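Local coordinates for Hcp1 family type VI secretion system effector (Salmonella typhimurium, PDB 5XHH), which probably assembles into the ring-stacked tube of the type VI secretion system and may act as one of its secreted effectors, at residues F101-V106 against S128-K133; W30-H35 against L97-T102; D4-I9 against D19-E24; D57-I62 against R122-L127. All blocks are in the same frame, centred on the assembly; numbering follows the deposited sequence.

Interaction 1 of 4, residues F101-V106 against S128-K133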
# COMPACT_ATOMS: atom_id res chain seq x y z
N PHE A 101 -1.09 -7.21 1.46
CA PHE A 101 0.35 -7.35 1.29
C PHE A 101 0.93 -7.94 2.57
O PHE A 101 0.43 -7.68 3.67
CB PHE A 101 1.04 -6.01 1.01
CG PHE A 101 0.41 -5.19 -0.09
CD1 PHE A 101 -0.60 -4.29 0.19
CD2 PHE A 101 0.88 -5.28 -1.39
CE1 PHE A 101 -1.16 -3.50 -0.83
CE2 PHE A 101 0.33 -4.52 -2.40
CZ PHE A 101 -0.69 -3.63 -2.13
N THR A 102 2.01 -8.71 2.43
CA THR A 102 2.70 -9.19 3.62
C THR A 102 4.20 -8.94 3.50
O THR A 102 4.74 -8.82 2.40
CB THR A 102 2.49 -10.69 3.88
OG1 THR A 102 3.19 -11.45 2.89
CG2 THR A 102 1.02 -11.05 3.88
N ASP A 103 4.85 -8.90 4.67
CA ASP A 103 6.31 -8.82 4.77
C ASP A 103 6.82 -7.57 4.05
O ASP A 103 7.47 -7.61 3.00
CB ASP A 103 6.96 -10.09 4.22
CG ASP A 103 8.47 -10.05 4.24
OD1 ASP A 103 9.04 -9.63 5.27
OD2 ASP A 103 9.08 -10.41 3.22
N LEU A 104 6.50 -6.43 4.64
CA LEU A 104 6.77 -5.14 4.05
C LEU A 104 7.89 -4.42 4.79
O LEU A 104 8.10 -4.64 5.99
CB LEU A 104 5.52 -4.26 4.03
CG LEU A 104 4.29 -4.81 3.30
CD1 LEU A 104 3.34 -5.60 4.26
CD2 LEU A 104 3.54 -3.70 2.55
N ILE A 105 8.60 -3.57 4.05
CA ILE A 105 9.55 -2.60 4.59
C ILE A 105 9.18 -1.23 4.04
O ILE A 105 8.76 -1.12 2.88
CB ILE A 105 11.00 -2.97 4.22
CG1 ILE A 105 11.42 -4.28 4.90
CG2 ILE A 105 11.97 -1.88 4.63
CD1 ILE A 105 12.78 -4.76 4.45
N VAL A 106 9.32 -0.19 4.86
CA VAL A 106 9.13 1.18 4.39
C VAL A 106 10.40 1.60 3.66
O VAL A 106 11.44 1.79 4.29
CB VAL A 106 8.80 2.14 5.53
CG1 VAL A 106 8.47 3.52 4.97
CG2 VAL A 106 7.62 1.60 6.35
N SER A 128 8.01 -1.73 0.22
CA SER A 128 8.27 -2.95 -0.50
C SER A 128 7.47 -4.07 0.15
O SER A 128 7.18 -4.04 1.34
CB SER A 128 9.76 -3.28 -0.48
OG SER A 128 10.15 -3.57 0.83
N PHE A 129 7.06 -5.04 -0.66
CA PHE A 129 6.32 -6.19 -0.15
C PHE A 129 6.78 -7.43 -0.90
O PHE A 129 7.14 -7.37 -2.08
CB PHE A 129 4.79 -6.01 -0.29
CG PHE A 129 4.34 -5.79 -1.71
CD1 PHE A 129 4.26 -4.51 -2.23
CD2 PHE A 129 3.99 -6.85 -2.52
CE1 PHE A 129 3.84 -4.30 -3.54
CE2 PHE A 129 3.57 -6.65 -3.83
CZ PHE A 129 3.50 -5.36 -4.34
N SER A 130 6.77 -8.57 -0.22
CA SER A 130 7.14 -9.79 -0.91
C SER A 130 5.95 -10.59 -1.40
O SER A 130 6.12 -11.41 -2.30
CB SER A 130 8.05 -10.65 -0.03
OG SER A 130 7.58 -10.68 1.29
N THR A 131 4.74 -10.38 -0.86
CA THR A 131 3.57 -11.09 -1.36
C THR A 131 2.37 -10.15 -1.41
O THR A 131 2.21 -9.27 -0.56
CB THR A 131 3.17 -12.31 -0.51
OG1 THR A 131 2.30 -11.88 0.55
CG2 THR A 131 4.39 -13.00 0.10
N VAL A 132 1.51 -10.39 -2.40
CA VAL A 132 0.28 -9.61 -2.54
C VAL A 132 -0.85 -10.54 -2.93
O VAL A 132 -0.66 -11.47 -3.73
CB VAL A 132 0.41 -8.46 -3.57
CG1 VAL A 132 0.80 -8.98 -4.94
CG2 VAL A 132 -0.88 -7.64 -3.65
N LYS A 133 -2.03 -10.29 -2.38
CA LYS A 133 -3.22 -11.04 -2.74
C LYS A 133 -4.34 -10.05 -2.96
O LYS A 133 -4.64 -9.24 -2.08
CB LYS A 133 -3.60 -12.04 -1.65
CG LYS A 133 -5.00 -12.57 -1.81
CD LYS A 133 -5.22 -13.85 -1.02
CE LYS A 133 -5.34 -15.05 -1.96
NZ LYS A 133 -5.81 -16.30 -1.28
O HOH W 1 9.88 -6.37 1.59

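Interaction 2 of 4, residues W30-H35 against L97-T102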
# COMPACT_ATOMS: atom_id res chain seq x y z
N TRP A 30 -2.47 5.72 -5.20
CA TRP A 30 -1.59 4.57 -5.00
C TRP A 30 -1.33 3.92 -6.35
O TRP A 30 -2.14 4.05 -7.27
CB TRP A 30 -2.20 3.55 -4.03
CG TRP A 30 -3.50 3.01 -4.53
CD1 TRP A 30 -4.75 3.46 -4.24
CD2 TRP A 30 -3.68 1.91 -5.44
NE1 TRP A 30 -5.69 2.73 -4.90
CE2 TRP A 30 -5.06 1.77 -5.66
CE3 TRP A 30 -2.79 1.04 -6.09
CZ2 TRP A 30 -5.59 0.77 -6.50
CZ3 TRP A 30 -3.32 0.05 -6.94
CH2 TRP A 30 -4.70 -0.07 -7.13
N ARG A 31 -0.22 3.20 -6.45
CA ARG A 31 0.07 2.43 -7.65
C ARG A 31 1.15 1.40 -7.34
O ARG A 31 1.96 1.56 -6.42
CB ARG A 31 0.50 3.33 -8.82
CG ARG A 31 1.90 3.93 -8.72
CD ARG A 31 1.90 5.15 -7.81
NE ARG A 31 0.87 6.13 -8.15
CZ ARG A 31 0.44 7.08 -7.33
NH1 ARG A 31 -0.51 7.92 -7.72
NH2 ARG A 31 0.96 7.20 -6.12
N TRP A 32 1.15 0.33 -8.14
CA TRP A 32 2.18 -0.71 -8.14
C TRP A 32 2.00 -1.49 -9.43
O TRP A 32 0.98 -1.36 -10.10
CB TRP A 32 2.08 -1.62 -6.90
CG TRP A 32 0.78 -2.42 -6.77
CD1 TRP A 32 -0.40 -1.98 -6.26
CD2 TRP A 32 0.58 -3.80 -7.12
NE1 TRP A 32 -1.34 -3.00 -6.28
CE2 TRP A 32 -0.76 -4.12 -6.81
CE3 TRP A 32 1.39 -4.79 -7.69
CZ2 TRP A 32 -1.30 -5.39 -7.03
CZ3 TRP A 32 0.86 -6.06 -7.90
CH2 TRP A 32 -0.48 -6.34 -7.58
N ASN A 33 3.01 -2.29 -9.79
CA ASN A 33 2.84 -3.15 -10.95
C ASN A 33 3.68 -4.41 -10.82
O ASN A 33 4.65 -4.48 -10.07
CB ASN A 33 3.15 -2.42 -12.28
CG ASN A 33 4.62 -2.14 -12.51
OD1 ASN A 33 5.41 -3.05 -12.82
ND2 ASN A 33 5.00 -0.87 -12.42
N ILE A 34 3.23 -5.43 -11.55
CA ILE A 34 3.98 -6.66 -11.76
C ILE A 34 4.43 -6.64 -13.21
O ILE A 34 3.75 -6.06 -14.07
CB ILE A 34 3.12 -7.90 -11.41
CG1 ILE A 34 3.93 -9.19 -11.53
CG2 ILE A 34 1.85 -7.99 -12.29
CD1 ILE A 34 3.13 -10.45 -11.20
N HIS A 35 5.59 -7.23 -13.48
CA HIS A 35 6.15 -7.13 -14.82
C HIS A 35 7.25 -8.17 -15.02
O HIS A 35 7.79 -8.74 -14.06
CB HIS A 35 6.73 -5.74 -15.07
CG HIS A 35 7.87 -5.41 -14.15
ND1 HIS A 35 9.18 -5.75 -14.44
CD2 HIS A 35 7.90 -4.81 -12.94
CE1 HIS A 35 9.96 -5.35 -13.46
NE2 HIS A 35 9.21 -4.78 -12.53
N LEU A 97 -12.67 -3.46 -3.85
CA LEU A 97 -11.29 -3.85 -4.17
C LEU A 97 -10.42 -3.93 -2.93
O LEU A 97 -10.40 -2.99 -2.12
CB LEU A 97 -10.69 -2.87 -5.20
CG LEU A 97 -9.24 -3.07 -5.67
CD1 LEU A 97 -9.02 -4.42 -6.40
CD2 LEU A 97 -8.79 -1.88 -6.54
N LYS A 98 -9.64 -5.01 -2.80
CA LYS A 98 -8.76 -5.18 -1.64
C LYS A 98 -7.44 -5.83 -2.03
O LYS A 98 -7.41 -6.83 -2.74
CB LYS A 98 -9.47 -6.02 -0.57
CG LYS A 98 -8.63 -6.36 0.65
CD LYS A 98 -9.54 -6.84 1.82
CE LYS A 98 -8.78 -7.72 2.80
NZ LYS A 98 -9.50 -8.03 4.11
N TYR A 99 -6.33 -5.25 -1.58
CA TYR A 99 -5.01 -5.87 -1.68
C TYR A 99 -4.50 -6.14 -0.27
O TYR A 99 -4.48 -5.24 0.57
CB TYR A 99 -3.99 -5.00 -2.42
CG TYR A 99 -4.40 -4.55 -3.80
CD1 TYR A 99 -4.27 -5.40 -4.90
CD2 TYR A 99 -4.87 -3.27 -4.02
CE1 TYR A 99 -4.63 -4.98 -6.18
CE2 TYR A 99 -5.23 -2.85 -5.28
CZ TYR A 99 -5.11 -3.71 -6.36
OH TYR A 99 -5.47 -3.27 -7.59
N THR A 100 -4.05 -7.36 -0.03
CA THR A 100 -3.43 -7.75 1.23
C THR A 100 -1.97 -8.05 0.94
O THR A 100 -1.66 -8.99 0.21
CB THR A 100 -4.14 -8.96 1.84
OG1 THR A 100 -5.51 -8.61 2.11
CG2 THR A 100 -3.49 -9.36 3.13
N PHE A 101 -1.09 -7.21 1.46
CA PHE A 101 0.35 -7.35 1.29
C PHE A 101 0.93 -7.94 2.57
O PHE A 101 0.43 -7.68 3.67
CB PHE A 101 1.04 -6.01 1.01
CG PHE A 101 0.41 -5.19 -0.09
CD1 PHE A 101 -0.60 -4.29 0.19
CD2 PHE A 101 0.88 -5.28 -1.39
CE1 PHE A 101 -1.16 -3.50 -0.83
CE2 PHE A 101 0.33 -4.52 -2.40
CZ PHE A 101 -0.69 -3.63 -2.13
N THR A 102 2.01 -8.71 2.43
CA THR A 102 2.70 -9.19 3.62
C THR A 102 4.20 -8.94 3.50
O THR A 102 4.74 -8.82 2.40
CB THR A 102 2.49 -10.69 3.88
OG1 THR A 102 3.19 -11.45 2.89
CG2 THR A 102 1.02 -11.05 3.88

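Interaction 3 of 4, residues D4-I9 against D19-E24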
# COMPACT_ATOMS: atom_id res chain seq x y z
N ASP A 4 -13.20 6.34 -1.67
CA ASP A 4 -12.48 6.20 -0.40
C ASP A 4 -11.46 5.08 -0.53
O ASP A 4 -11.75 4.01 -1.07
CB ASP A 4 -13.43 5.89 0.76
CG ASP A 4 -14.50 6.95 0.97
OD1 ASP A 4 -14.18 8.16 0.90
OD2 ASP A 4 -15.66 6.58 1.22
N ILE A 5 -10.26 5.35 -0.01
CA ILE A 5 -9.14 4.42 -0.04
C ILE A 5 -8.55 4.38 1.36
O ILE A 5 -8.22 5.43 1.93
CB ILE A 5 -8.06 4.85 -1.06
CG1 ILE A 5 -8.68 5.17 -2.43
CG2 ILE A 5 -7.00 3.76 -1.20
CD1 ILE A 5 -7.75 5.92 -3.40
N PHE A 6 -8.41 3.18 1.92
CA PHE A 6 -7.89 3.00 3.27
C PHE A 6 -6.69 2.07 3.23
O PHE A 6 -6.68 1.09 2.47
CB PHE A 6 -8.96 2.44 4.21
CG PHE A 6 -10.18 3.31 4.30
CD1 PHE A 6 -10.17 4.44 5.07
CD2 PHE A 6 -11.33 2.99 3.59
CE1 PHE A 6 -11.29 5.25 5.15
CE2 PHE A 6 -12.46 3.79 3.66
CZ PHE A 6 -12.44 4.92 4.45
N LEU A 7 -5.68 2.38 4.04
CA LEU A 7 -4.50 1.54 4.16
C LEU A 7 -4.28 1.24 5.63
O LEU A 7 -4.02 2.14 6.43
CB LEU A 7 -3.26 2.20 3.55
CG LEU A 7 -2.01 1.33 3.61
CD1 LEU A 7 -2.27 -0.02 2.95
CD2 LEU A 7 -0.81 2.02 2.96
N LYS A 8 -4.40 -0.04 5.99
CA LYS A 8 -4.19 -0.52 7.34
C LYS A 8 -2.80 -1.12 7.40
O LYS A 8 -2.53 -2.14 6.76
CB LYS A 8 -5.26 -1.55 7.69
CG LYS A 8 -5.10 -2.14 9.10
CD LYS A 8 -5.84 -3.46 9.24
CE LYS A 8 -5.87 -3.90 10.70
NZ LYS A 8 -6.19 -5.34 10.82
N ILE A 9 -1.91 -0.51 8.18
CA ILE A 9 -0.54 -0.99 8.33
C ILE A 9 -0.35 -1.47 9.77
O ILE A 9 -0.57 -0.71 10.71
CB ILE A 9 0.48 0.10 7.99
CG1 ILE A 9 0.26 0.62 6.56
CG2 ILE A 9 1.89 -0.45 8.14
CD1 ILE A 9 1.20 1.74 6.18
N ASP A 19 -16.04 4.52 10.32
CA ASP A 19 -16.47 3.47 11.24
C ASP A 19 -15.80 2.15 10.94
O ASP A 19 -15.35 1.46 11.86
CB ASP A 19 -17.99 3.32 11.19
CG ASP A 19 -18.70 4.21 12.18
OD1 ASP A 19 -18.20 4.30 13.33
OD2 ASP A 19 -19.73 4.82 11.82
N LYS A 20 -15.71 1.77 9.67
CA LYS A 20 -15.13 0.48 9.32
C LYS A 20 -13.61 0.50 9.28
O LYS A 20 -12.99 -0.56 9.30
CB LYS A 20 -15.66 -0.01 7.97
CG LYS A 20 -17.17 -0.11 7.85
CD LYS A 20 -17.78 -0.99 8.93
CE LYS A 20 -17.43 -2.46 8.74
NZ LYS A 20 -18.06 -3.30 9.78
N HIS A 21 -12.99 1.67 9.22
CA HIS A 21 -11.56 1.79 9.01
C HIS A 21 -10.95 2.77 9.98
O HIS A 21 -10.03 3.53 9.64
CB HIS A 21 -11.25 2.19 7.57
CG HIS A 21 -11.75 1.20 6.58
ND1 HIS A 21 -10.99 0.14 6.14
CD2 HIS A 21 -12.97 1.05 6.01
CE1 HIS A 21 -11.71 -0.60 5.32
NE2 HIS A 21 -12.91 -0.07 5.21
N LYS A 22 -11.44 2.75 11.21
CA LYS A 22 -10.96 3.73 12.17
C LYS A 22 -9.47 3.53 12.42
O LYS A 22 -8.99 2.40 12.52
CB LYS A 22 -11.75 3.62 13.48
CG LYS A 22 -11.61 4.87 14.34
CD LYS A 22 -12.95 5.29 14.92
CE LYS A 22 -13.52 4.17 15.77
NZ LYS A 22 -12.69 3.97 16.99
N ASN A 23 -8.75 4.65 12.47
CA ASN A 23 -7.30 4.69 12.70
C ASN A 23 -6.50 3.99 11.61
O ASN A 23 -5.36 3.58 11.83
CB ASN A 23 -6.97 4.12 14.08
CG ASN A 23 -7.71 4.85 15.17
OD1 ASN A 23 -7.51 6.05 15.37
ND2 ASN A 23 -8.60 4.15 15.84
N GLU A 24 -7.07 3.87 10.42
CA GLU A 24 -6.29 3.51 9.25
C GLU A 24 -5.88 4.77 8.51
O GLU A 24 -6.33 5.87 8.84
CB GLU A 24 -7.09 2.57 8.34
CG GLU A 24 -7.48 1.31 9.08
CD GLU A 24 -8.26 0.33 8.22
OE1 GLU A 24 -8.84 -0.61 8.79
OE2 GLU A 24 -8.29 0.49 6.98

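Interaction 4 of 4, residues D57-I62 against R122-L127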
# COMPACT_ATOMS: atom_id res chain seq x y z
N ASP A 57 3.56 2.35 -4.11
CA ASP A 57 3.70 3.80 -3.97
C ASP A 57 2.33 4.37 -3.59
O ASP A 57 1.35 4.12 -4.29
CB ASP A 57 4.23 4.41 -5.28
CG ASP A 57 4.36 5.95 -5.23
OD1 ASP A 57 3.41 6.66 -4.85
OD2 ASP A 57 5.43 6.46 -5.61
N PHE A 58 2.26 5.12 -2.49
CA PHE A 58 1.00 5.77 -2.15
C PHE A 58 1.25 7.18 -1.64
O PHE A 58 2.36 7.53 -1.23
CB PHE A 58 0.17 4.94 -1.15
CG PHE A 58 0.67 4.97 0.27
CD1 PHE A 58 0.21 5.93 1.17
CD2 PHE A 58 1.53 4.00 0.74
CE1 PHE A 58 0.66 5.95 2.48
CE2 PHE A 58 1.97 4.00 2.06
CZ PHE A 58 1.53 4.98 2.93
N ASP A 59 0.20 7.99 -1.69
CA ASP A 59 0.22 9.38 -1.24
C ASP A 59 -0.80 9.55 -0.12
O ASP A 59 -1.90 8.98 -0.18
CB ASP A 59 -0.12 10.33 -2.42
CG ASP A 59 0.17 11.81 -2.13
OD1 ASP A 59 0.89 12.15 -1.15
OD2 ASP A 59 -0.32 12.65 -2.90
N HIS A 60 -0.44 10.31 0.91
CA HIS A 60 -1.46 10.67 1.89
C HIS A 60 -1.14 12.06 2.42
O HIS A 60 -0.03 12.57 2.24
CB HIS A 60 -1.54 9.64 3.04
CG HIS A 60 -0.35 9.65 3.94
ND1 HIS A 60 -0.45 9.66 5.32
CD2 HIS A 60 0.98 9.66 3.67
CE1 HIS A 60 0.76 9.69 5.85
NE2 HIS A 60 1.64 9.69 4.87
N TYR A 61 -2.13 12.69 3.05
CA TYR A 61 -1.83 13.90 3.81
C TYR A 61 -0.92 13.55 4.97
O TYR A 61 -1.00 12.45 5.52
CB TYR A 61 -3.12 14.56 4.32
CG TYR A 61 -3.95 15.17 3.22
CD1 TYR A 61 -3.41 16.13 2.39
CD2 TYR A 61 -5.27 14.79 3.02
CE1 TYR A 61 -4.14 16.69 1.37
CE2 TYR A 61 -6.03 15.35 1.99
CZ TYR A 61 -5.45 16.29 1.18
OH TYR A 61 -6.16 16.87 0.16
N ILE A 62 -0.01 14.45 5.31
CA ILE A 62 0.84 14.19 6.47
C ILE A 62 -0.07 14.05 7.68
O ILE A 62 -0.95 14.87 7.91
CB ILE A 62 1.89 15.29 6.65
CG1 ILE A 62 2.85 15.29 5.47
CG2 ILE A 62 2.63 15.09 7.99
CD1 ILE A 62 3.88 16.41 5.47
N ARG A 122 1.51 16.96 2.32
CA ARG A 122 1.30 15.57 1.90
C ARG A 122 2.64 14.84 1.86
O ARG A 122 3.69 15.39 2.19
CB ARG A 122 0.61 15.48 0.54
CG ARG A 122 1.31 16.17 -0.59
CD ARG A 122 0.48 15.98 -1.85
NE ARG A 122 -0.86 16.56 -1.73
CZ ARG A 122 -1.91 16.18 -2.46
NH1 ARG A 122 -1.78 15.19 -3.33
NH2 ARG A 122 -3.09 16.76 -2.30
N GLU A 123 2.58 13.57 1.49
CA GLU A 123 3.71 12.68 1.74
C GLU A 123 3.56 11.46 0.86
O GLU A 123 2.57 10.72 0.97
CB GLU A 123 3.76 12.30 3.21
CG GLU A 123 4.95 11.49 3.63
CD GLU A 123 4.98 11.31 5.13
OE1 GLU A 123 5.76 12.02 5.79
OE2 GLU A 123 4.21 10.48 5.66
N THR A 124 4.55 11.25 -0.02
CA THR A 124 4.65 10.04 -0.81
C THR A 124 5.43 8.99 -0.03
O THR A 124 6.41 9.30 0.65
CB THR A 124 5.33 10.33 -2.15
OG1 THR A 124 4.49 11.20 -2.90
CG2 THR A 124 5.57 9.05 -2.96
N VAL A 125 4.98 7.75 -0.11
CA VAL A 125 5.54 6.64 0.65
C VAL A 125 5.68 5.45 -0.28
O VAL A 125 4.78 5.15 -1.07
CB VAL A 125 4.65 6.27 1.86
CG1 VAL A 125 5.28 5.13 2.66
CG2 VAL A 125 4.39 7.49 2.74
N GLU A 126 6.80 4.75 -0.18
CA GLU A 126 6.98 3.49 -0.85
C GLU A 126 7.20 2.41 0.18
O GLU A 126 8.03 2.58 1.09
CB GLU A 126 8.14 3.54 -1.83
CG GLU A 126 7.90 4.45 -3.01
CD GLU A 126 9.07 4.40 -3.97
OE1 GLU A 126 9.77 3.36 -3.98
OE2 GLU A 126 9.30 5.39 -4.70
N LEU A 127 6.45 1.31 0.03
CA LEU A 127 6.56 0.11 0.84
C LEU A 127 6.91 -1.05 -0.07
O LEU A 127 6.18 -1.33 -1.03
CB LEU A 127 5.25 -0.19 1.57
CG LEU A 127 4.49 0.88 2.35
CD1 LEU A 127 3.17 0.31 2.82
CD2 LEU A 127 5.31 1.40 3.52
O HOH W 2 2.51 9.13 -4.36
O HOH W 3 3.11 13.14 -2.00

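Interaction 1 of 4, residues F101-V106 against S128-K133
Phe129 holds CG in the crowded position between its backbone N and carbonyl carbon (chi1 58°), whereas Phe101 sets CG anti to its carbonyl carbon (chi1 -50°), and these two torsions bring the rings together on one face of the sheet. The edge of Phe101 points into the face of Phe129, with planes 58° apart; CD2 of Phe101 sits over the centre of that ring, 3.5 Å from Phe129 CG. Val132 CG2 lies alongside, 3.6 Å from Phe101 CE2. The strands run antiparallel, and both strands turn a corner, one at Asp103 and the other at Ser130, so that they pass together from one sheet of the Hcp beta-barrel fold into the other. Asp103 and Leu104 both face Ile79, forming a G1 beta bulge. Ser130 OG donates a very short bond of 2.5 Å to Asp103 OD2, on the lone pair anti to the other oxygen; Lys156 makes a salt bridge to the same oxygen. On the face away from the rings, Thr102 OG1 and Thr131 OG1 are hydrogen-bonded at 2.5 Å. Beyond the corner, Ser128 N donates to Ile105 O at 2.8 Å, nearly along the C=O axis.

Interaction 2 of 4, residues W30-H35 against L97-T102
One face of the Tyr99 ring carries the indole of Trp32, whose NE1 stands 3.7 Å above the ring plane and over its centre. The Trp32 edge is turned into that face almost perpendicularly, with planes at 88°, and its CZ2 comes within 3.5 Å of Tyr99 CE1. Tyr99 in turn directs its own edge at the face of Trp30 in an offset edge-to-face pair (planes at 68°), where Trp30 CH2 lies 3.4 Å from Tyr99 CE2 and 3.3 Å from Tyr99 OH. The chain of rings continues at Phe101: its edge faces the indole of Trp32, and its CZ is 4.2 Å from Trp32 NE1. Leu97 CD2 adds a looser aliphatic touch, 4.2 Å from Trp30 CZ2. Both tryptophans hold CG in the crowded position between backbone N and carbonyl carbon (chi1 61° for Trp30), which turns two indoles of strand 29-36 the same way toward strand 97-102. Trp32 CA and Tyr99 CA are 11.0 Å apart, so side chains alone make the join: Trp30, Trp32, Tyr99 and Phe101 form an aromatic cluster bridging strands of the two sheets of the Hcp barrel. Val132 and Leu84 add aliphatic cover to Trp32 and Trp30, respectively. With edges set against faces throughout, cohesion here should come from dispersion and from the weak attraction of ring hydrogens to pi clouds, since the two segments share no hydrogen bond.

Interaction 3 of 4, residues D4-I9 against D19-E24
Glu24 leaves the backbone with CG anti to its carbonyl carbon (chi1 -59°) and then runs extended, and each step along it meets strand 3-9. Its CB lies 3.6 Å from Leu7 O, and CG passes beside the CB of Lys8. CD closes to 3.6 Å from Lys8 CB, so the carboxylate rests against the aliphatic root of the lysine rather than its ammonium; Lys8 NZ is 5.8 Å from Glu24 OE1, too far for direct contact. At the tip, OE2 lies 3.5 Å from Phe6 CB and accepts a bond of 2.8 Å from His21 ND1. The acceptor sits in the plane of the imidazole, whereas the donor reaches OE2 from 43° above the carboxylate plane.

That bond helps fix the rotation of the imidazole, which lies flat on Phe6. The two rings are within 2° of parallel in an offset stack with centroids 4.1 Å apart, and His21 CB makes a CH-pi contact over the same Phe6 ring, 3.7 Å from its centroid. The other ring nitrogen, His21 NE2, is hydrogen-bonded to Glu95 OE2. Carboxylates at both nitrogens of a buried ring would be expected to favour the doubly protonated, charged imidazolium. Behind this, Glu24 N donates to His21 O and closes a type II beta turn from His21 to Glu24. The loop thus packs on strand 3-9 through the parallel-displaced stack and the Glu24 contacts, braced internally by the His-carboxylate hydrogen bond, just before the chain enters strand 25-26 at the margin of the larger sheet of the Hcp barrel.

Interaction 4 of 4, residues D57-I62 against R122-L127
Strands 57-61 and 122-127 run antiparallel at 157°, their axes 4.6 Å apart at closest approach, with Phe58-Val125 and His60-Glu123 as the hydrogen-bonded pairs. Phe58 N and Val125 O bond at 2.9 Å, nearly along the C=O axis, and Val125 N returns an equally short bond to Phe58 O. On the face carrying Phe58 and His60, both residues hold CG in the crowded position. Val125 CB packs over one face of the Phe58 ring, 3.8 Å from its centroid, as a CH-pi contact, and Leu127 CD1 comes near Phe58 CE2. Beside them His60 NE2 donates to Glu123 OE2 at 2.8 Å; the oxygen lies near the imidazole plane, while ring and carboxylate are turned 45° apart. Ser66 is a second partner of Glu123 OE2. Asp63 bonds to His60 ND1, so a carboxylate faces each imidazole nitrogen, which would tend to favour the charged ring. These strands are the central pair of the four-stranded sheet of the Hcp barrel, with helix 66-75 packed on this face through Leu69. Across the sheet the residues are polar. Arg122, bent at chi3 (61°), brings NH1 to 3.0 Å from Asp59 OD2 in a salt bridge whose hydrogen bond is weak and bent, and its NE is bonded to Ile119 O. One water donates to Asp59 OD1 and is bonded to Thr124 OG1; a second links the same hydroxyl to Asp57 OD1. Asp57 OD2 and Glu126 OE2 stand 4.1 Å apart as like charges, but Arg31 pairs with Asp57 and Asn55 bonds to Glu126.

The four contacts are parts of one barrel. Interactions 1 and 2 share Phe101; their centres lie about 9 Å apart, and Val132 CG1 reaches Trp32 CH2 at 3.9 Å. Interaction 4 continues strand 121-129 into interaction 1, where Leu127 CD2 packs 3.7 Å from Val106 CG2. It joins interaction 2 through a salt bridge of 2.8 Å between Arg31 NH2 and Asp57 OD1. Interaction 3, about 18 Å from interaction 1 between centres, is tied to interaction 4 across the interior by Leu7 CD2 against Phe58 CE2 (3.5 Å), and to interaction 2 by Ile5 against Trp30.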